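Local atomic coordinates of PrgX (Enterococcus faecalis, PDB entry 2AWI), a protein that serves as the receptor for the peptide sex pheromone cCF10 and as a repressor in the control of conjugation, probably by binding DNA. Residues K79-I82 against S83-F86; K94-Q97 against R98-K102; Q108-S111 against I112-Y116. The protein carries 1 engineered substitution. All coordinates share one frame; numbering follows the deposited sequence.

Contact 1 (K79-I82 against S83-F86)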
ATOM      1  N   LYS A  79      15.327  41.340 -15.945  1.00 59.09           N
ATOM      2  CA  LYS A  79      14.794  40.003 -15.698  1.00 60.60           C
ATOM      3  C   LYS A  79      14.336  39.874 -14.248  1.00 60.04           C
ATOM      4  O   LYS A  79      13.434  39.098 -13.936  1.00 60.45           O
ATOM      5  CB  LYS A  79      15.845  38.932 -16.025  1.00 52.81           C
ATOM      6  CG  LYS A  79      15.288  37.505 -16.074  1.00 56.72           C
ATOM      7  CD  LYS A  79      16.326  36.495 -16.577  1.00 55.33           C
ATOM      8  CE  LYS A  79      16.498  36.531 -18.098  1.00 64.07           C
ATOM      9  NZ  LYS A  79      15.387  35.851 -18.830  1.00 62.78           N
ATOM     10  N   LEU A  80      14.961  40.651 -13.369  1.00 62.06           N
ATOM     11  CA  LEU A  80      14.624  40.641 -11.949  1.00 61.29           C
ATOM     12  C   LEU A  80      13.303  41.384 -11.757  1.00 59.35           C
ATOM     13  O   LEU A  80      12.421  40.947 -11.017  1.00 57.71           O
ATOM     14  CB  LEU A  80      15.744  41.326 -11.151  1.00 85.97           C
ATOM     15  CG  LEU A  80      15.730  41.342  -9.617  1.00 88.95           C
ATOM     16  CD1 LEU A  80      14.616  42.243  -9.097  1.00 88.95           C
ATOM     17  CD2 LEU A  80      15.571  39.921  -9.101  1.00 88.61           C
ATOM     18  N   LEU A  81      13.178  42.507 -12.451  1.00 58.86           N
ATOM     19  CA  LEU A  81      11.994  43.350 -12.385  1.00 58.14           C
ATOM     20  C   LEU A  81      10.690  42.589 -12.638  1.00 57.52           C
ATOM     21  O   LEU A  81       9.634  42.978 -12.139  1.00 57.94           O
ATOM     22  CB  LEU A  81      12.144  44.494 -13.391  1.00 55.01           C
ATOM     23  CG  LEU A  81      11.297  45.758 -13.241  1.00 58.13           C
ATOM     24  CD1 LEU A  81      11.380  46.273 -11.815  1.00 62.02           C
ATOM     25  CD2 LEU A  81      11.804  46.820 -14.216  1.00 58.42           C
ATOM     26  N   ILE A  82      10.765  41.504 -13.405  1.00 53.66           N
ATOM     27  CA  ILE A  82       9.581  40.706 -13.726  1.00 54.20           C
ATOM     28  C   ILE A  82       8.829  40.189 -12.500  1.00 55.43           C
ATOM     29  O   ILE A  82       7.601  40.238 -12.455  1.00 55.01           O
ATOM     30  CB  ILE A  82       9.950  39.493 -14.630  1.00 45.55           C
ATOM     31  CG1 ILE A  82      10.179  39.968 -16.064  1.00 44.33           C
ATOM     32  CG2 ILE A  82       8.847  38.434 -14.598  1.00 45.04           C
ATOM     33  CD1 ILE A  82      10.577  38.859 -17.003  1.00 48.39           C
ATOM     34  N   SER A  83       9.567  39.686 -11.514  1.00 72.24           N
ATOM     35  CA  SER A  83       8.956  39.152 -10.299  1.00 74.17           C
ATOM     36  C   SER A  83       8.140  40.217  -9.576  1.00 73.61           C
ATOM     37  O   SER A  83       7.016  39.964  -9.136  1.00 74.13           O
ATOM     38  CB  SER A  83      10.036  38.613  -9.357  1.00 91.15           C
ATOM     39  OG  SER A  83      10.894  39.650  -8.912  1.00 91.15           O
ATOM     40  N   LYS A  84       8.711  41.409  -9.463  1.00 69.58           N
ATOM     41  CA  LYS A  84       8.046  42.513  -8.791  1.00 71.30           C
ATOM     42  C   LYS A  84       6.773  42.914  -9.525  1.00 70.58           C
ATOM     43  O   LYS A  84       5.729  43.112  -8.902  1.00 70.74           O
ATOM     44  CB  LYS A  84       8.994  43.711  -8.689  1.00109.22           C
ATOM     45  CG  LYS A  84      10.389  43.341  -8.196  1.00109.22           C
ATOM     46  CD  LYS A  84      11.218  44.569  -7.838  1.00109.22           C
ATOM     47  CE  LYS A  84      10.828  45.126  -6.472  1.00109.22           C
ATOM     48  NZ  LYS A  84      11.099  44.148  -5.374  1.00109.22           N
ATOM     49  N   ILE A  85       6.859  43.024 -10.849  1.00 63.98           N
ATOM     50  CA  ILE A  85       5.707  43.407 -11.660  1.00 62.58           C
ATOM     51  C   ILE A  85       4.611  42.347 -11.638  1.00 61.86           C
ATOM     52  O   ILE A  85       3.442  42.657 -11.859  1.00 63.75           O
ATOM     53  CB  ILE A  85       6.117  43.688 -13.131  1.00 65.81           C
ATOM     54  CG1 ILE A  85       7.033  44.912 -13.190  1.00 65.46           C
ATOM     55  CG2 ILE A  85       4.876  43.933 -13.988  1.00 63.77           C
ATOM     56  CD1 ILE A  85       7.448  45.311 -14.590  1.00 68.65           C
ATOM     57  N   PHE A  86       4.980  41.099 -11.368  1.00 65.30           N
ATOM     58  CA  PHE A  86       3.985  40.035 -11.313  1.00 65.91           C
ATOM     59  C   PHE A  86       3.058  40.238 -10.120  1.00 67.05           C
ATOM     60  O   PHE A  86       1.853  40.025 -10.215  1.00 65.98           O
ATOM     61  CB  PHE A  86       4.651  38.661 -11.198  1.00 52.83           C
ATOM     62  CG  PHE A  86       3.670  37.535 -10.997  1.00 52.49           C
ATOM     63  CD1 PHE A  86       2.760  37.201 -11.997  1.00 48.55           C
ATOM     64  CD2 PHE A  86       3.637  36.829  -9.798  1.00 53.32           C
ATOM     65  CE1 PHE A  86       1.829  36.183 -11.811  1.00 50.94           C
ATOM     66  CE2 PHE A  86       2.709  35.807  -9.598  1.00 52.89           C
ATOM     67  CZ  PHE A  86       1.802  35.484 -10.609  1.00 52.09           C
TER
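Ser83 folds its hydroxyl back by one turn of helix 74-87 onto the carbonyl of Leu80, donating a hydrogen bond from OG to Leu80 O of 2.9 Å. This is the familiar intrahelical bond of a serine to the carbonyl three residues before it. A chi1 of 64° lodges OG between the backbone N and the carbonyl carbon of the serine itself, from where it meets Leu80 O nearly in line with the C=O bond (166°). The same oxygen takes a longer bond, 3.2 Å, from Ser83 N, which comes in from above the carbonyl plane. One residue thus grips one carbonyl oxygen twice, through its hydroxyl and its amide.

Leu81 faces Ile85 one turn further on, an i to i+4 apolar pair. Leu81 CG lies 4.1 Å from Ile85 CD1, the two side chains meeting at a slant. Ile85 carries its ethyl branch beside its own backbone N, so that CG1 leans back to 3.4 Å from Leu81 O. That oxygen also receives the backbone bond from Ile85 N, 3.1 Å long. Lys84 CD comes within 4.3 Å of Leu81 CD1.

Ile82 enters mainly through its backbone: its O accepts from Phe86 N at 3.0 Å. Its side chain turns from this strip of the helix to pack on Ile112 of helix 107-122. Leu81 and Ile85 both touch Asn95 of helix 92-102, so the apolar residues of this turn serve two neighbouring helices.

Leu81, Ile82 and Ile85 therefore turn hydrocarbon to the neighbouring helices, in part against polar side chains, whereas the hydroxyl of exposed Ser83 donates to the main chain of its own helix.

Contact 2 (K94-Q97 against R98-K102)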
ATOM      1  N   LYS A  94       3.932  50.748 -17.895  1.00 63.75           N
ATOM      2  CA  LYS A  94       5.083  51.624 -18.097  1.00 63.82           C
ATOM      3  C   LYS A  94       6.389  50.899 -18.404  1.00 62.02           C
ATOM      4  O   LYS A  94       7.208  51.385 -19.187  1.00 60.16           O
ATOM      5  CB  LYS A  94       5.260  52.529 -16.876  1.00 81.04           C
ATOM      6  CG  LYS A  94       6.016  53.815 -17.160  1.00 83.03           C
ATOM      7  CD  LYS A  94       5.795  54.825 -16.046  1.00 83.03           C
ATOM      8  CE  LYS A  94       6.406  56.175 -16.388  1.00 83.03           C
ATOM      9  NZ  LYS A  94       6.083  57.208 -15.359  1.00 83.03           N
ATOM     10  N   ASN A  95       6.587  49.739 -17.787  1.00 63.65           N
ATOM     11  CA  ASN A  95       7.799  48.964 -18.012  1.00 62.58           C
ATOM     12  C   ASN A  95       7.703  48.215 -19.329  1.00 62.40           C
ATOM     13  O   ASN A  95       8.687  48.091 -20.058  1.00 62.15           O
ATOM     14  CB  ASN A  95       8.012  47.977 -16.867  1.00 57.99           C
ATOM     15  CG  ASN A  95       8.563  48.641 -15.626  1.00 57.76           C
ATOM     16  OD1 ASN A  95       8.252  48.241 -14.504  1.00 52.51           O
ATOM     17  ND2 ASN A  95       9.398  49.655 -15.819  1.00 54.12           N
ATOM     18  N   PHE A  96       6.505  47.726 -19.629  1.00 52.78           N
ATOM     19  CA  PHE A  96       6.266  46.988 -20.860  1.00 52.61           C
ATOM     20  C   PHE A  96       6.505  47.878 -22.069  1.00 52.34           C
ATOM     21  O   PHE A  96       6.851  47.393 -23.144  1.00 51.00           O
ATOM     22  CB  PHE A  96       4.833  46.460 -20.889  1.00 45.43           C
ATOM     23  CG  PHE A  96       4.523  45.609 -22.087  1.00 45.46           C
ATOM     24  CD1 PHE A  96       5.164  44.388 -22.274  1.00 47.15           C
ATOM     25  CD2 PHE A  96       3.586  46.030 -23.030  1.00 43.31           C
ATOM     26  CE1 PHE A  96       4.876  43.594 -23.388  1.00 46.22           C
ATOM     27  CE2 PHE A  96       3.288  45.249 -24.142  1.00 35.72           C
ATOM     28  CZ  PHE A  96       3.933  44.028 -24.325  1.00 44.62           C
ATOM     29  N   GLN A  97       6.318  49.182 -21.891  1.00 59.50           N
ATOM     30  CA  GLN A  97       6.515  50.129 -22.984  1.00 62.69           C
ATOM     31  C   GLN A  97       7.995  50.345 -23.260  1.00 61.13           C
ATOM     32  O   GLN A  97       8.368  50.900 -24.292  1.00 61.28           O
ATOM     33  CB  GLN A  97       5.856  51.473 -22.658  1.00 79.21           C
ATOM     34  CG  GLN A  97       4.347  51.398 -22.477  1.00 82.27           C
ATOM     35  CD  GLN A  97       3.722  52.757 -22.211  1.00 83.41           C
ATOM     36  OE1 GLN A  97       2.523  52.862 -21.947  1.00 83.43           O
ATOM     37  NE2 GLN A  97       4.534  53.807 -22.284  1.00 84.87           N
ATOM     38  N   ARG A  98       8.835  49.908 -22.329  1.00 58.59           N
ATOM     39  CA  ARG A  98      10.277  50.049 -22.480  1.00 57.14           C
ATOM     40  C   ARG A  98      10.854  48.753 -23.043  1.00 55.74           C
ATOM     41  O   ARG A  98      11.729  48.768 -23.906  1.00 56.76           O
ATOM     42  CB  ARG A  98      10.927  50.354 -21.126  1.00 60.15           C
ATOM     43  CG  ARG A  98      12.445  50.479 -21.189  1.00 62.28           C
ATOM     44  CD  ARG A  98      13.089  50.667 -19.810  1.00 64.48           C
ATOM     45  NE  ARG A  98      12.898  49.517 -18.923  1.00 65.23           N
ATOM     46  CZ  ARG A  98      11.913  49.404 -18.037  1.00 62.90           C
ATOM     47  NH1 ARG A  98      11.020  50.376 -17.907  1.00 59.91           N
ATOM     48  NH2 ARG A  98      11.818  48.317 -17.280  1.00 61.74           N
ATOM     49  N   ILE A  99      10.339  47.635 -22.550  1.00 45.95           N
ATOM     50  CA  ILE A  99      10.793  46.316 -22.964  1.00 45.38           C
ATOM     51  C   ILE A  99      10.327  45.918 -24.361  1.00 43.25           C
ATOM     52  O   ILE A  99      11.134  45.496 -25.188  1.00 40.34           O
ATOM     53  CB  ILE A  99      10.314  45.233 -21.962  1.00 57.07           C
ATOM     54  CG1 ILE A  99      10.912  45.497 -20.574  1.00 59.77           C
ATOM     55  CG2 ILE A  99      10.701  43.849 -22.459  1.00 55.86           C
ATOM     56  CD1 ILE A  99      12.426  45.441 -20.526  1.00 65.10           C
ATOM     57  N   GLU A 100       9.024  46.047 -24.606  1.00 49.34           N
ATOM     58  CA  GLU A 100       8.421  45.679 -25.890  1.00 49.43           C
ATOM     59  C   GLU A 100       9.282  46.074 -27.090  1.00 48.81           C
ATOM     60  O   GLU A 100       9.575  45.245 -27.950  1.00 48.37           O
ATOM     61  CB  GLU A 100       7.022  46.300 -26.008  1.00 48.38           C
ATOM     62  CG  GLU A 100       6.113  45.668 -27.057  1.00 50.59           C
ATOM     63  CD  GLU A 100       6.556  45.954 -28.481  1.00 57.40           C
ATOM     64  OE1 GLU A 100       6.800  47.138 -28.800  1.00 57.77           O
ATOM     65  OE2 GLU A 100       6.648  44.999 -29.286  1.00 63.23           O
ATOM     66  N   PRO A 101       9.710  47.345 -27.157  1.00 51.71           N
ATOM     67  CA  PRO A 101      10.543  47.834 -28.260  1.00 51.54           C
ATOM     68  C   PRO A 101      11.919  47.183 -28.328  1.00 50.54           C
ATOM     69  O   PRO A 101      12.491  47.048 -29.405  1.00 52.47           O
ATOM     70  CB  PRO A 101      10.653  49.329 -27.972  1.00 46.05           C
ATOM     71  CG  PRO A 101       9.384  49.631 -27.244  1.00 44.68           C
ATOM     72  CD  PRO A 101       9.286  48.464 -26.301  1.00 43.26           C
ATOM     73  N   LYS A 102      12.444  46.786 -27.174  1.00 47.61           N
ATOM     74  CA  LYS A 102      13.767  46.172 -27.085  1.00 46.70           C
ATOM     75  C   LYS A 102      13.747  44.645 -27.088  1.00 45.77           C
ATOM     76  O   LYS A 102      14.783  44.013 -26.899  1.00 44.81           O
ATOM     77  CB  LYS A 102      14.461  46.642 -25.805  1.00 56.14           C
ATOM     78  CG  LYS A 102      14.507  48.153 -25.638  1.00 63.21           C
ATOM     79  CD  LYS A 102      15.101  48.564 -24.296  1.00 66.69           C
ATOM     80  CE  LYS A 102      16.541  48.099 -24.145  1.00 71.24           C
ATOM     81  NZ  LYS A 102      17.147  48.579 -22.869  1.00 74.25           N
TER
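Asn95 and Arg98 share two kinds of contact, through the main chain and along their side chains. Among the hydrogen bonds, Asn95 O accepts both Arg98 N, at 2.9 Å, and Ile99 N, at 3.0 Å. The first donor lies well above the carbonyl plane, the second close to the line of the carbonyl. One residue on, Glu100 N bonds to Phe96 O at 2.9 Å. Arg98 N has no bond to the turn before at the usual four-residue spacing, and Pro101 has no N-H to give; its CD instead sits 3.3 Å from Gln97 O. Helix 92-102, in the region assigned to the TPR-type C-terminal family, is kinked at these two places, the second a proline kink.

The side chains of Asn95 and Arg98 run alongside each other, but their flat ends are nearly perpendicular (81°), Asn95 CG lying at the edge of the guanidinium. A bend at chi3 (64°) turns the arginine chain back over its own helix, which places Asn95 O over one guanidinium face, offset toward its rim.

The aromatic contact joins Phe96 and Glu100. The methylene CB of Glu100 stands over the centre of the Phe96 ring in a CH-pi contact, 4.2 Å from CB to the ring centroid, and CG follows at 3.9 Å from Phe96 CZ. Bending at chi2 (-70°) then carries the carboxylate onward to a salt bridge with Arg103, while the ring also stacks with Phe92.

Glu100 thus gives the turn its methylenes and its charge to Arg103. The guanidinium of Arg98 stays by Asn95 within the helix while NE makes a salt bridge to Glu78 of helix 74-87, which probably offsets the arginine's charge and ties two consecutive helices.

Contact 3 (Q108-S111 against I112-Y116)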
ATOM      1  N   GLN A 108      18.218  37.437 -24.607  1.00 35.50           N
ATOM      2  CA  GLN A 108      17.851  37.665 -23.214  1.00 35.63           C
ATOM      3  C   GLN A 108      16.620  38.562 -23.164  1.00 36.41           C
ATOM      4  O   GLN A 108      15.605  38.198 -22.580  1.00 37.58           O
ATOM      5  CB  GLN A 108      19.014  38.306 -22.450  1.00 30.83           C
ATOM      6  CG  GLN A 108      20.173  37.354 -22.207  1.00 33.14           C
ATOM      7  CD  GLN A 108      19.831  36.267 -21.198  1.00 42.67           C
ATOM      8  OE1 GLN A 108      20.441  35.197 -21.186  1.00 46.21           O
ATOM      9  NE2 GLN A 108      18.858  36.545 -20.335  1.00 45.38           N
ATOM     10  N   TYR A 109      16.706  39.734 -23.789  1.00 42.23           N
ATOM     11  CA  TYR A 109      15.571  40.655 -23.812  1.00 40.98           C
ATOM     12  C   TYR A 109      14.324  40.002 -24.392  1.00 38.67           C
ATOM     13  O   TYR A 109      13.207  40.297 -23.966  1.00 37.20           O
ATOM     14  CB  TYR A 109      15.915  41.920 -24.606  1.00 44.15           C
ATOM     15  CG  TYR A 109      16.630  42.962 -23.774  1.00 45.16           C
ATOM     16  CD1 TYR A 109      15.976  43.608 -22.725  1.00 47.92           C
ATOM     17  CD2 TYR A 109      17.971  43.266 -24.002  1.00 39.06           C
ATOM     18  CE1 TYR A 109      16.642  44.529 -21.918  1.00 53.30           C
ATOM     19  CE2 TYR A 109      18.647  44.186 -23.201  1.00 46.18           C
ATOM     20  CZ  TYR A 109      17.977  44.809 -22.161  1.00 49.32           C
ATOM     21  OH  TYR A 109      18.647  45.698 -21.354  1.00 52.77           O
ATOM     22  N   PHE A 110      14.495  39.111 -25.362  1.00 32.33           N
ATOM     23  CA  PHE A 110      13.319  38.455 -25.907  1.00 31.56           C
ATOM     24  C   PHE A 110      12.704  37.624 -24.795  1.00 31.78           C
ATOM     25  O   PHE A 110      11.494  37.652 -24.583  1.00 32.68           O
ATOM     26  CB  PHE A 110      13.668  37.550 -27.088  1.00 33.74           C
ATOM     27  CG  PHE A 110      12.460  37.026 -27.810  1.00 35.63           C
ATOM     28  CD1 PHE A 110      11.540  37.910 -28.366  1.00 32.31           C
ATOM     29  CD2 PHE A 110      12.225  35.659 -27.908  1.00 31.37           C
ATOM     30  CE1 PHE A 110      10.398  37.440 -29.010  1.00 30.68           C
ATOM     31  CE2 PHE A 110      11.084  35.176 -28.550  1.00 36.33           C
ATOM     32  CZ  PHE A 110      10.170  36.069 -29.101  1.00 32.15           C
ATOM     33  N   SER A 111      13.554  36.891 -24.083  1.00 31.38           N
ATOM     34  CA  SER A 111      13.108  36.050 -22.980  1.00 32.33           C
ATOM     35  C   SER A 111      12.380  36.891 -21.929  1.00 34.03           C
ATOM     36  O   SER A 111      11.355  36.478 -21.394  1.00 35.19           O
ATOM     37  CB  SER A 111      14.304  35.333 -22.346  1.00 29.33           C
ATOM     38  OG  SER A 111      13.872  34.371 -21.398  1.00 30.12           O
ATOM     39  N   ILE A 112      12.905  38.077 -21.640  1.00 34.99           N
ATOM     40  CA  ILE A 112      12.271  38.956 -20.664  1.00 36.55           C
ATOM     41  C   ILE A 112      10.908  39.389 -21.205  1.00 37.03           C
ATOM     42  O   ILE A 112       9.907  39.393 -20.485  1.00 35.81           O
ATOM     43  CB  ILE A 112      13.137  40.202 -20.398  1.00 36.16           C
ATOM     44  CG1 ILE A 112      14.438  39.790 -19.709  1.00 34.93           C
ATOM     45  CG2 ILE A 112      12.376  41.186 -19.539  1.00 32.70           C
ATOM     46  CD1 ILE A 112      15.435  40.924 -19.564  1.00 39.20           C
ATOM     47  N   TYR A 113      10.892  39.744 -22.487  1.00 40.64           N
ATOM     48  CA  TYR A 113       9.682  40.169 -23.179  1.00 40.62           C
ATOM     49  C   TYR A 113       8.555  39.159 -22.987  1.00 40.44           C
ATOM     50  O   TYR A 113       7.447  39.526 -22.602  1.00 42.05           O
ATOM     51  CB  TYR A 113       9.984  40.333 -24.671  1.00 41.33           C
ATOM     52  CG  TYR A 113       8.760  40.446 -25.545  1.00 44.08           C
ATOM     53  CD1 TYR A 113       7.960  41.590 -25.518  1.00 44.17           C
ATOM     54  CD2 TYR A 113       8.389  39.399 -26.390  1.00 36.35           C
ATOM     55  CE1 TYR A 113       6.821  41.692 -26.314  1.00 41.38           C
ATOM     56  CE2 TYR A 113       7.256  39.488 -27.188  1.00 35.65           C
ATOM     57  CZ  TYR A 113       6.475  40.638 -27.146  1.00 41.64           C
ATOM     58  OH  TYR A 113       5.354  40.736 -27.940  1.00 43.45           O
ATOM     59  N   LEU A 114       8.836  37.889 -23.262  1.00 33.15           N
ATOM     60  CA  LEU A 114       7.832  36.837 -23.104  1.00 32.64           C
ATOM     61  C   LEU A 114       7.416  36.746 -21.636  1.00 34.68           C
ATOM     62  O   LEU A 114       6.355  36.206 -21.308  1.00 34.23           O
ATOM     63  CB  LEU A 114       8.383  35.484 -23.580  1.00 30.10           C
ATOM     64  CG  LEU A 114       8.724  35.382 -25.072  1.00 26.82           C
ATOM     65  CD1 LEU A 114       9.373  34.031 -25.376  1.00 19.19           C
ATOM     66  CD2 LEU A 114       7.456  35.580 -25.901  1.00 21.10           C
ATOM     67  N   GLY A 115       8.271  37.274 -20.761  1.00 44.62           N
ATOM     68  CA  GLY A 115       7.975  37.278 -19.341  1.00 44.72           C
ATOM     69  C   GLY A 115       6.820  38.229 -19.081  1.00 46.90           C
ATOM     70  O   GLY A 115       5.961  37.976 -18.230  1.00 47.06           O
ATOM     71  N   TYR A 116       6.801  39.333 -19.821  1.00 40.71           N
ATOM     72  CA  TYR A 116       5.731  40.313 -19.693  1.00 42.03           C
ATOM     73  C   TYR A 116       4.446  39.781 -20.324  1.00 42.14           C
ATOM     74  O   TYR A 116       3.354  39.992 -19.797  1.00 43.44           O
ATOM     75  CB  TYR A 116       6.120  41.631 -20.363  1.00 47.60           C
ATOM     76  CG  TYR A 116       7.078  42.485 -19.564  1.00 49.30           C
ATOM     77  CD1 TYR A 116       8.384  42.065 -19.310  1.00 45.51           C
ATOM     78  CD2 TYR A 116       6.677  43.726 -19.070  1.00 47.90           C
ATOM     79  CE1 TYR A 116       9.271  42.867 -18.585  1.00 46.91           C
ATOM     80  CE2 TYR A 116       7.550  44.534 -18.346  1.00 48.76           C
ATOM     81  CZ  TYR A 116       8.843  44.101 -18.107  1.00 47.13           C
ATOM     82  OH  TYR A 116       9.695  44.910 -17.392  1.00 47.88           O
TER
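This is a buried contact between successive turns of helix 107-122, where Phe110 meets both Tyr113 and Leu114. Phe110 CE2 is 3.8 Å from Leu114 CD1, and Leu114 CG lies over one face of the phenylalanine ring, offset toward its rim. Phe110 CE1 approaches Tyr113 CD2 equally closely, 3.8 Å. The two rings are tilted by 26° but slid apart, with centroids separated by 5.8 Å, so that they barely overlap. Both aromatic CG atoms stand anti to their backbone N (Phe110 chi1 -171°, Tyr113 166°), which sends the rings off the same flank of the helix. Several helices pack round this one, consistent with the TPR-type alpha-helical region to which this part of PrgX is assigned: Phe110 packs on Leu138 of helix 128-142 and Ile155 of helix 150-159, Leu114 on Leu159 of the latter, and Tyr113 on Phe96 of helix 92-102. On another flank Tyr109 and Ile112 run alongside each other, CD1 of one 4.2 Å from CD1 of the other. Beneath the side chains, Tyr113 N bonds to Tyr109 O at 2.8 Å and Leu114 N to Phe110 O at 3.0 Å. The hydroxyl of buried Ser111 is held by hydrogen bonds to Asn158 and Glu154 of helix 150-159.

In the fold
The three contacts lie on consecutive helices, 74-87, 92-102 and 107-122, which pack against one another. Contacts 1 and 2 are at the surface, and contact 3 is buried, with its helix touching both others. Tyr116 of contact 3 meets Ile85 of contact 1 and Ile99 of contact 2, so its hydroxyl end lies where all three helices come together. Chemistry follows depth: the outer contacts combine local polar bonds and long charged chains with some hydrocarbon, whereas 108-116 is mostly aromatic and aliphatic. Its buried serine shares Glu154 with Lys79 of contact 1, a polar junction between helices 74-87, 107-122 and 150-159.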